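PDB 5I97: conjugal transfer protein from Escherichia coli, which probably serves as the VirB8-like inner-membrane component of the pKM101 type IV secretion system, this chain being its soluble VirB8 domain. Local coordinates for residues A[130-135]-A[149-154]. Residues are numbered along the deposited sequence; the frame is centred on the assembly and turned at random.
Sequences MGYEYK and LGFRVT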
ATOM      1  N   MET A 130      11.815   1.706 -24.763  1.00 28.58           N
ATOM      2  CA  MET A 130      10.984   2.858 -25.070  1.00 28.41           C
ATOM      3  C   MET A 130      11.685   3.850 -25.980  1.00 29.16           C
ATOM      4  O   MET A 130      12.885   4.072 -25.862  1.00 29.64           O
ATOM      5  CB  MET A 130      10.576   3.552 -23.773  1.00 27.71           C
ATOM      6  CG  MET A 130      10.131   2.599 -22.679  1.00 27.03           C
ATOM      7  SD  MET A 130       9.794   3.448 -21.139  1.00 26.35           S
ATOM      8  CE  MET A 130       8.531   4.609 -21.651  1.00 26.22           C
ATOM      9  N   GLY A 131      10.925   4.449 -26.886  1.00 29.34           N
ATOM     10  CA  GLY A 131      11.399   5.586 -27.652  1.00 30.02           C
ATOM     11  C   GLY A 131      10.688   6.815 -27.126  1.00 29.64           C
ATOM     12  O   GLY A 131       9.506   6.747 -26.811  1.00 29.06           O
ATOM     13  N   TYR A 132      11.403   7.921 -26.968  1.00 30.02           N
ATOM     14  CA  TYR A 132      10.785   9.127 -26.445  1.00 29.78           C
ATOM     15  C   TYR A 132      11.364  10.413 -27.040  1.00 30.59           C
ATOM     16  O   TYR A 132      12.389  10.404 -27.721  1.00 31.34           O
ATOM     17  CB  TYR A 132      10.903   9.163 -24.925  1.00 29.14           C
ATOM     18  CG  TYR A 132      12.303   9.367 -24.419  1.00 29.53           C
ATOM     19  CD1 TYR A 132      13.174   8.304 -24.300  1.00 29.63           C
ATOM     20  CD2 TYR A 132      12.758  10.630 -24.063  1.00 29.90           C
ATOM     21  CE1 TYR A 132      14.458   8.488 -23.843  1.00 30.09           C
ATOM     22  CE2 TYR A 132      14.028  10.823 -23.607  1.00 30.35           C
ATOM     23  CZ  TYR A 132      14.877   9.753 -23.498  1.00 30.45           C
ATOM     24  OH  TYR A 132      16.160   9.941 -23.032  1.00 31.00           O
ATOM     25  N   GLU A 133      10.591  11.485 -26.896  1.00 30.50           N
ATOM     26  CA  GLU A 133      10.942  12.809 -27.395  1.00 31.28           C
ATOM     27  C   GLU A 133      10.065  13.845 -26.699  1.00 30.99           C
ATOM     28  O   GLU A 133       9.050  13.492 -26.098  1.00 30.21           O
ATOM     29  CB  GLU A 133      10.749  12.882 -28.911  1.00 31.98           C
ATOM     30  CG  GLU A 133       9.321  12.633 -29.367  1.00 31.61           C
ATOM     31  CD  GLU A 133       9.154  12.786 -30.866  1.00 33.73           C
ATOM     32  OE1 GLU A 133      10.149  12.608 -31.599  1.00 33.05           O
ATOM     33  OE2 GLU A 133       8.027  13.087 -31.312  1.00 35.72           O
ATOM     34  N   TYR A 134      10.436  15.120 -26.784  1.00 31.68           N
ATOM     35  CA  TYR A 134       9.577  16.167 -26.258  1.00 31.59           C
ATOM     36  C   TYR A 134       9.076  17.006 -27.425  1.00 32.35           C
ATOM     37  O   TYR A 134       9.841  17.347 -28.321  1.00 33.18           O
ATOM     38  CB  TYR A 134      10.309  17.009 -25.226  1.00 31.77           C
ATOM     39  CG  TYR A 134      10.771  16.251 -23.995  1.00 31.09           C
ATOM     40  CD1 TYR A 134      11.921  15.475 -24.023  1.00 31.20           C
ATOM     41  CD2 TYR A 134      10.097  16.367 -22.791  1.00 30.44           C
ATOM     42  CE1 TYR A 134      12.364  14.814 -22.897  1.00 30.68           C
ATOM     43  CE2 TYR A 134      10.533  15.709 -21.660  1.00 29.89           C
ATOM     44  CZ  TYR A 134      11.674  14.939 -21.717  1.00 30.01           C
ATOM     45  OH  TYR A 134      12.125  14.276 -20.596  1.00 29.55           O
ATOM     46  N   LYS A 135       7.784  17.313 -27.423  1.00 32.13           N
ATOM     47  CA  LYS A 135       7.184  18.138 -28.462  1.00 32.88           C
ATOM     48  C   LYS A 135       6.348  19.266 -27.906  1.00 33.65           C
ATOM     49  O   LYS A 135       5.455  19.046 -27.094  1.00 37.60           O
ATOM     50  CB  LYS A 135       6.299  17.291 -29.379  1.00 32.74           C
ATOM     51  CG  LYS A 135       7.011  16.269 -30.230  1.00 32.88           C
ATOM     52  CD  LYS A 135       7.773  16.941 -31.363  1.00 35.67           C
ATOM     53  CE  LYS A 135       8.391  15.925 -32.312  1.00 42.36           C
ATOM     54  NZ  LYS A 135       9.232  16.570 -33.361  1.00 48.70           N
ATOM     55  N   LEU A 149       5.941  19.567 -20.406  1.00 33.15           N
ATOM     56  CA  LEU A 149       7.057  19.632 -21.338  1.00 30.70           C
ATOM     57  C   LEU A 149       6.728  18.904 -22.638  1.00 30.68           C
ATOM     58  O   LEU A 149       7.566  18.781 -23.524  1.00 35.49           O
ATOM     59  CB  LEU A 149       8.311  19.051 -20.692  1.00 30.49           C
ATOM     60  CG  LEU A 149       8.769  19.751 -19.411  1.00 30.63           C
ATOM     61  CD1 LEU A 149       9.996  19.067 -18.826  1.00 30.47           C
ATOM     62  CD2 LEU A 149       9.085  21.210 -19.716  1.00 31.67           C
ATOM     63  N   GLY A 150       5.501  18.411 -22.742  1.00 30.95           N
ATOM     64  CA  GLY A 150       5.074  17.722 -23.946  1.00 30.24           C
ATOM     65  C   GLY A 150       5.848  16.443 -24.184  1.00 29.86           C
ATOM     66  O   GLY A 150       6.134  16.082 -25.321  1.00 30.23           O
ATOM     67  N   PHE A 151       6.200  15.762 -23.100  1.00 29.20           N
ATOM     68  CA  PHE A 151       6.868  14.476 -23.199  1.00 28.85           C
ATOM     69  C   PHE A 151       5.983  13.489 -23.937  1.00 28.57           C
ATOM     70  O   PHE A 151       4.773  13.470 -23.746  1.00 28.26           O
ATOM     71  CB  PHE A 151       7.202  13.947 -21.798  1.00 28.20           C
ATOM     72  CG  PHE A 151       7.672  12.518 -21.770  1.00 27.78           C
ATOM     73  CD1 PHE A 151       8.993  12.202 -22.032  1.00 28.16           C
ATOM     74  CD2 PHE A 151       6.798  11.495 -21.444  1.00 27.11           C
ATOM     75  CE1 PHE A 151       9.428  10.886 -21.990  1.00 27.87           C
ATOM     76  CE2 PHE A 151       7.227  10.184 -21.401  1.00 26.81           C
ATOM     77  CZ  PHE A 151       8.538   9.877 -21.679  1.00 27.20           C
ATOM     78  N   ARG A 152       6.578  12.682 -24.797  1.00 28.77           N
ATOM     79  CA  ARG A 152       5.801  11.632 -25.415  1.00 28.53           C
ATOM     80  C   ARG A 152       6.663  10.436 -25.782  1.00 28.54           C
ATOM     81  O   ARG A 152       7.830  10.573 -26.152  1.00 29.04           O
ATOM     82  CB  ARG A 152       5.022  12.144 -26.630  1.00 29.11           C
ATOM     83  CG  ARG A 152       5.784  12.299 -27.921  1.00 29.92           C
ATOM     84  CD  ARG A 152       4.835  12.885 -28.967  1.00 32.66           C
ATOM     85  NE  ARG A 152       5.427  13.006 -30.295  1.00 37.28           N
ATOM     86  CZ  ARG A 152       4.758  13.421 -31.368  1.00 36.71           C
ATOM     87  NH1 ARG A 152       3.472  13.733 -31.270  1.00 31.84           N
ATOM     88  NH2 ARG A 152       5.371  13.505 -32.541  1.00 40.45           N
ATOM     89  N   VAL A 153       6.057   9.263 -25.636  1.00 28.04           N
ATOM     90  CA  VAL A 153       6.674   8.001 -25.973  1.00 28.07           C
ATOM     91  C   VAL A 153       6.377   7.684 -27.432  1.00 28.65           C
ATOM     92  O   VAL A 153       5.220   7.731 -27.866  1.00 28.64           O
ATOM     93  CB  VAL A 153       6.143   6.871 -25.068  1.00 27.33           C
ATOM     94  CG1 VAL A 153       6.664   5.515 -25.512  1.00 27.46           C
ATOM     95  CG2 VAL A 153       6.488   7.149 -23.622  1.00 26.82           C
ATOM     96  N   THR A 154       7.423   7.353 -28.184  1.00 29.23           N
ATOM     97  CA  THR A 154       7.322   7.156 -29.629  1.00 29.94           C
ATOM     98  C   THR A 154       7.335   5.692 -30.045  1.00 29.98           C
ATOM     99  O   THR A 154       6.996   5.358 -31.177  1.00 30.51           O
ATOM    100  CB  THR A 154       8.463   7.881 -30.367  1.00 30.79           C
ATOM    101  OG1 THR A 154       9.718   7.304 -29.992  1.00 30.88           O
ATOM    102  CG2 THR A 154       8.463   9.344 -30.012  1.00 30.88           C
TER
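Glu-133 and Arg-152 both set CG between the backbone N and the carbonyl carbon (chi1 61° and 80°) and then run out extended, which lays the two chains alongside each other, headed in one direction. Carboxylate and guanidinium come out nearly coplanar. Arg-152 grips side-on: NE meets the anti lone pair of Glu-133 OE2 at 2.8 Å, and NH2 reaches the same oxygen at 3.0 Å by a more bent bond. Lys-135 CG lies over one face of the guanidinium, 3.6 Å from Arg-152 NE, and Thr-154 CG2 packs against Glu-133 CG, crossing that chain at about a right angle. An alanine in place of Arg-152 would probably leave the Glu-133 carboxylate without its mate and free to turn, with a gap beneath the Lys-135 methylenes.

Glu-133 and Arg-152 are also the hydrogen-bonded pair of this antiparallel join, each N giving to the other's O; beyond them Lys-135 N binds Gly-150 O at 2.9 Å. On the opposite face, Phe-151 directs its ring edge at the face of Tyr-134 (centroids 5.5 Å apart, planes at 64°), CD1 lying over the ring, while CE1 touches Tyr-132 CB at 3.7 Å.

Both tyrosine hydroxyls hydrogen-bond to Asp-30 of helix 27-42, and Leu-34 of that helix packs on Phe-151. The aromatic face is thus covered by helix 27-42, and strand 124-134 runs between 103-114 and the outermost strand 151-160 in the curved four-stranded antiparallel sheet of this NTF2-like, VirB8-family domain.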